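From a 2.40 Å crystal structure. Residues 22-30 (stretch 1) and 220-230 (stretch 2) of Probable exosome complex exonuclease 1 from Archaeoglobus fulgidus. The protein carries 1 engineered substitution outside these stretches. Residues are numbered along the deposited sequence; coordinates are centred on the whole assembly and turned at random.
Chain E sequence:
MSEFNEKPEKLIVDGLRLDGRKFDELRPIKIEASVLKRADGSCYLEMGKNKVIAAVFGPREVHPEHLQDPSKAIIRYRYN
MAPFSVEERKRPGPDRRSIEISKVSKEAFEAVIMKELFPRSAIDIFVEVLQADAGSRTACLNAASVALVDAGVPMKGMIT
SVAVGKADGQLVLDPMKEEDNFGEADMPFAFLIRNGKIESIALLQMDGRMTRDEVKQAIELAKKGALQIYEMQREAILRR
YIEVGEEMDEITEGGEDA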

# COMPACT_ATOMS: atom_id res chain seq x y z
N LYS E 22 29.25 -20.11 34.58
CA LYS E 22 29.19 -21.56 34.46
C LYS E 22 28.16 -21.97 33.41
O LYS E 22 27.34 -21.16 32.98
CB LYS E 22 28.86 -22.21 35.81
CG LYS E 22 30.03 -22.32 36.80
CD LYS E 22 30.17 -21.09 37.68
CE LYS E 22 31.21 -21.29 38.80
NZ LYS E 22 31.41 -20.06 39.65
N PHE E 23 28.20 -23.24 33.02
CA PHE E 23 27.32 -23.75 32.00
C PHE E 23 25.85 -23.46 32.30
O PHE E 23 25.06 -23.25 31.38
CB PHE E 23 27.56 -25.26 31.80
CG PHE E 23 26.84 -26.13 32.80
CD1 PHE E 23 27.46 -26.50 34.00
CD2 PHE E 23 25.55 -26.60 32.53
CE1 PHE E 23 26.80 -27.31 34.93
CE2 PHE E 23 24.88 -27.41 33.44
CZ PHE E 23 25.50 -27.77 34.65
N ASP E 24 25.49 -23.41 33.57
CA ASP E 24 24.08 -23.22 33.94
C ASP E 24 23.73 -21.85 34.54
O ASP E 24 22.72 -21.70 35.22
CB ASP E 24 23.63 -24.34 34.88
CG ASP E 24 24.36 -24.31 36.23
OD1 ASP E 24 25.29 -23.50 36.41
OD2 ASP E 24 23.97 -25.12 37.11
N GLU E 25 24.57 -20.85 34.30
CA GLU E 25 24.32 -19.51 34.82
C GLU E 25 23.78 -18.50 33.79
O GLU E 25 24.32 -18.39 32.68
CB GLU E 25 25.60 -18.95 35.45
CG GLU E 25 26.14 -19.80 36.59
CD GLU E 25 27.43 -19.25 37.15
OE1 GLU E 25 27.85 -19.71 38.24
OE2 GLU E 25 28.01 -18.33 36.51
N LEU E 26 22.75 -17.76 34.17
CA LEU E 26 22.21 -16.66 33.36
C LEU E 26 23.12 -15.45 33.37
O LEU E 26 23.90 -15.26 34.32
CB LEU E 26 20.84 -16.20 33.89
CG LEU E 26 19.68 -17.19 33.84
CD1 LEU E 26 18.54 -16.70 34.72
CD2 LEU E 26 19.23 -17.42 32.41
N ARG E 27 23.00 -14.62 32.34
CA ARG E 27 23.64 -13.31 32.32
C ARG E 27 22.89 -12.39 33.28
O ARG E 27 21.72 -12.65 33.57
CB ARG E 27 23.63 -12.73 30.90
CG ARG E 27 24.64 -13.37 29.93
CD ARG E 27 24.43 -12.86 28.49
NE ARG E 27 23.09 -13.15 27.98
CZ ARG E 27 22.66 -12.88 26.74
NH1 ARG E 27 21.42 -13.22 26.40
NH2 ARG E 27 23.45 -12.29 25.85
N PRO E 28 23.55 -11.35 33.79
CA PRO E 28 22.86 -10.36 34.64
C PRO E 28 21.60 -9.83 33.96
O PRO E 28 21.60 -9.57 32.76
CB PRO E 28 23.89 -9.23 34.79
CG PRO E 28 25.22 -9.89 34.58
CD PRO E 28 24.99 -11.06 33.64
N ILE E 29 20.55 -9.66 34.75
CA ILE E 29 19.26 -9.28 34.25
C ILE E 29 18.69 -8.16 35.12
O ILE E 29 18.86 -8.18 36.34
CB ILE E 29 18.32 -10.49 34.26
CG1 ILE E 29 18.66 -11.41 33.09
CG2 ILE E 29 16.87 -10.09 34.19
CD1 ILE E 29 17.88 -12.70 33.09
N LYS E 30 18.05 -7.18 34.48
CA LYS E 30 17.31 -6.13 35.16
C LYS E 30 15.95 -5.98 34.48
O LYS E 30 15.87 -5.96 33.25
CB LYS E 30 18.07 -4.80 35.10
CG LYS E 30 17.44 -3.69 35.93
CD LYS E 30 17.74 -2.28 35.37
CE LYS E 30 16.71 -1.25 35.87
NZ LYS E 30 16.79 0.08 35.19
N GLU E 220 15.76 -29.34 29.51
CA GLU E 220 15.85 -29.32 30.97
C GLU E 220 16.57 -28.07 31.45
O GLU E 220 16.11 -27.40 32.37
CB GLU E 220 16.53 -30.59 31.54
CG GLU E 220 15.71 -31.85 31.32
CD GLU E 220 14.30 -31.72 31.83
OE1 GLU E 220 13.34 -31.89 31.03
OE2 GLU E 220 14.15 -31.43 33.04
N LEU E 221 17.69 -27.75 30.81
CA LEU E 221 18.47 -26.57 31.16
C LEU E 221 17.63 -25.31 31.04
O LEU E 221 17.58 -24.49 31.96
CB LEU E 221 19.66 -26.45 30.23
CG LEU E 221 21.04 -26.25 30.82
CD1 LEU E 221 21.89 -25.54 29.80
CD2 LEU E 221 20.98 -25.47 32.13
N ALA E 222 16.95 -25.17 29.91
CA ALA E 222 16.16 -23.97 29.66
C ALA E 222 15.04 -23.80 30.68
O ALA E 222 14.82 -22.69 31.17
CB ALA E 222 15.60 -23.97 28.23
N LYS E 223 14.33 -24.87 31.01
CA LYS E 223 13.28 -24.78 32.02
C LYS E 223 13.81 -24.21 33.35
O LYS E 223 13.23 -23.31 33.97
CB LYS E 223 12.62 -26.13 32.24
CG LYS E 223 11.86 -26.62 31.03
CD LYS E 223 11.01 -27.82 31.40
CE LYS E 223 11.90 -29.02 31.70
NZ LYS E 223 11.14 -30.19 32.18
N LYS E 224 14.96 -24.73 33.76
CA LYS E 224 15.61 -24.24 34.97
C LYS E 224 15.86 -22.72 34.89
O LYS E 224 15.39 -21.96 35.73
CB LYS E 224 16.92 -25.00 35.21
CG LYS E 224 17.77 -24.42 36.30
CD LYS E 224 18.93 -25.35 36.65
CE LYS E 224 19.87 -24.72 37.68
NZ LYS E 224 21.20 -25.42 37.64
N GLY E 225 16.60 -22.28 33.88
CA GLY E 225 16.82 -20.86 33.68
C GLY E 225 15.50 -20.10 33.60
O GLY E 225 15.36 -19.02 34.18
N ALA E 226 14.52 -20.66 32.90
CA ALA E 226 13.22 -20.01 32.75
C ALA E 226 12.58 -19.73 34.11
O ALA E 226 12.02 -18.65 34.32
CB ALA E 226 12.27 -20.82 31.85
N LEU E 227 12.66 -20.69 35.02
CA LEU E 227 12.12 -20.48 36.36
C LEU E 227 12.85 -19.37 37.11
O LEU E 227 12.23 -18.65 37.88
CB LEU E 227 12.11 -21.77 37.18
CG LEU E 227 10.93 -22.66 36.79
CD1 LEU E 227 11.07 -24.06 37.37
CD2 LEU E 227 9.60 -22.01 37.17
N GLN E 228 14.15 -19.25 36.89
CA GLN E 228 14.90 -18.16 37.51
C GLN E 228 14.43 -16.80 37.00
O GLN E 228 14.05 -15.94 37.79
CB GLN E 228 16.42 -18.35 37.31
CG GLN E 228 17.00 -19.56 38.04
CD GLN E 228 18.52 -19.71 37.94
OE1 GLN E 228 19.14 -20.36 38.78
NE2 GLN E 228 19.12 -19.14 36.90
N ILE E 229 14.44 -16.62 35.68
CA ILE E 229 13.97 -15.38 35.06
C ILE E 229 12.54 -15.06 35.49
O ILE E 229 12.21 -13.91 35.80
CB ILE E 229 14.01 -15.48 33.53
CG1 ILE E 229 15.44 -15.69 33.05
CG2 ILE E 229 13.41 -14.22 32.86
CD1 ILE E 229 15.51 -15.95 31.58
N TYR E 230 11.69 -16.08 35.50
CA TYR E 230 10.30 -15.84 35.84
C TYR E 230 10.13 -15.15 37.20
O TYR E 230 9.32 -14.22 37.33
CB TYR E 230 9.52 -17.13 35.83
CG TYR E 230 8.20 -16.97 36.50
CD1 TYR E 230 7.14 -16.34 35.85
CD2 TYR E 230 8.01 -17.40 37.81
CE1 TYR E 230 5.93 -16.17 36.46
CE2 TYR E 230 6.80 -17.24 38.43
CZ TYR E 230 5.76 -16.62 37.75
OH TYR E 230 4.54 -16.46 38.37
O HOH W 1 21.47 -18.08 36.56

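Residues 22-30 lie along one side of the helix formed by residues 220-230, and the two segments together bury 370 Å² of surface. Three residues of the first segment, Asp24, Leu26 and Ile29, direct their CA-to-CB bonds toward the helix, and their CA atoms lie nearest those of Leu221, Gly225 and Ile229, a spacing of four residues that follows successive helical turns.

The polar anchor is a salt bridge. Lys224 extends with all four chi angles in the t range, so that its NZ donates a hydrogen bond to OD2 of Asp24 at 2.8 Å. Asp24 belongs to a type I turn from Lys22 to Glu25, closed by the 3.1 Å hydrogen bond from Glu25 N to Lys22 O, and its short side chain, with chi1 in p, meets the long lysine.

Apolar packing supplies much of the remaining direct contact. Leu26, which has the largest area covered by the opposing segment, places CD1 3.7 Å from CG1 of Ile229, 4.0 Å from the carbonyl O of Gly225 and, closer still, 3.3 Å from NE2 of Gln228. Gly225 has no side chain; an ideal CB there would point toward the loop and lie 3.6 Å from Leu26 CD2, a close contact but not a clash. Ile29, at the start of a strand, brings its CD1 to 3.9 Å from the same CG1 of Ile229, whose side chain thus serves both residues although its CA-to-CB bond points sideways. One turn before Gly225, Leu221 packs its CD2 4.0 Å from CB of Asp24, covering the aliphatic part of the acid.

A water bridges the segments, accepting hydrogen bonds from the backbone N of Leu26 (2.7 Å) and from NE2 of Gln228 (2.6 Å). The water oxygen thereby satisfies the Leu26 NH, which has no direct partner on the helix, and ties it to the Gln228 side chain.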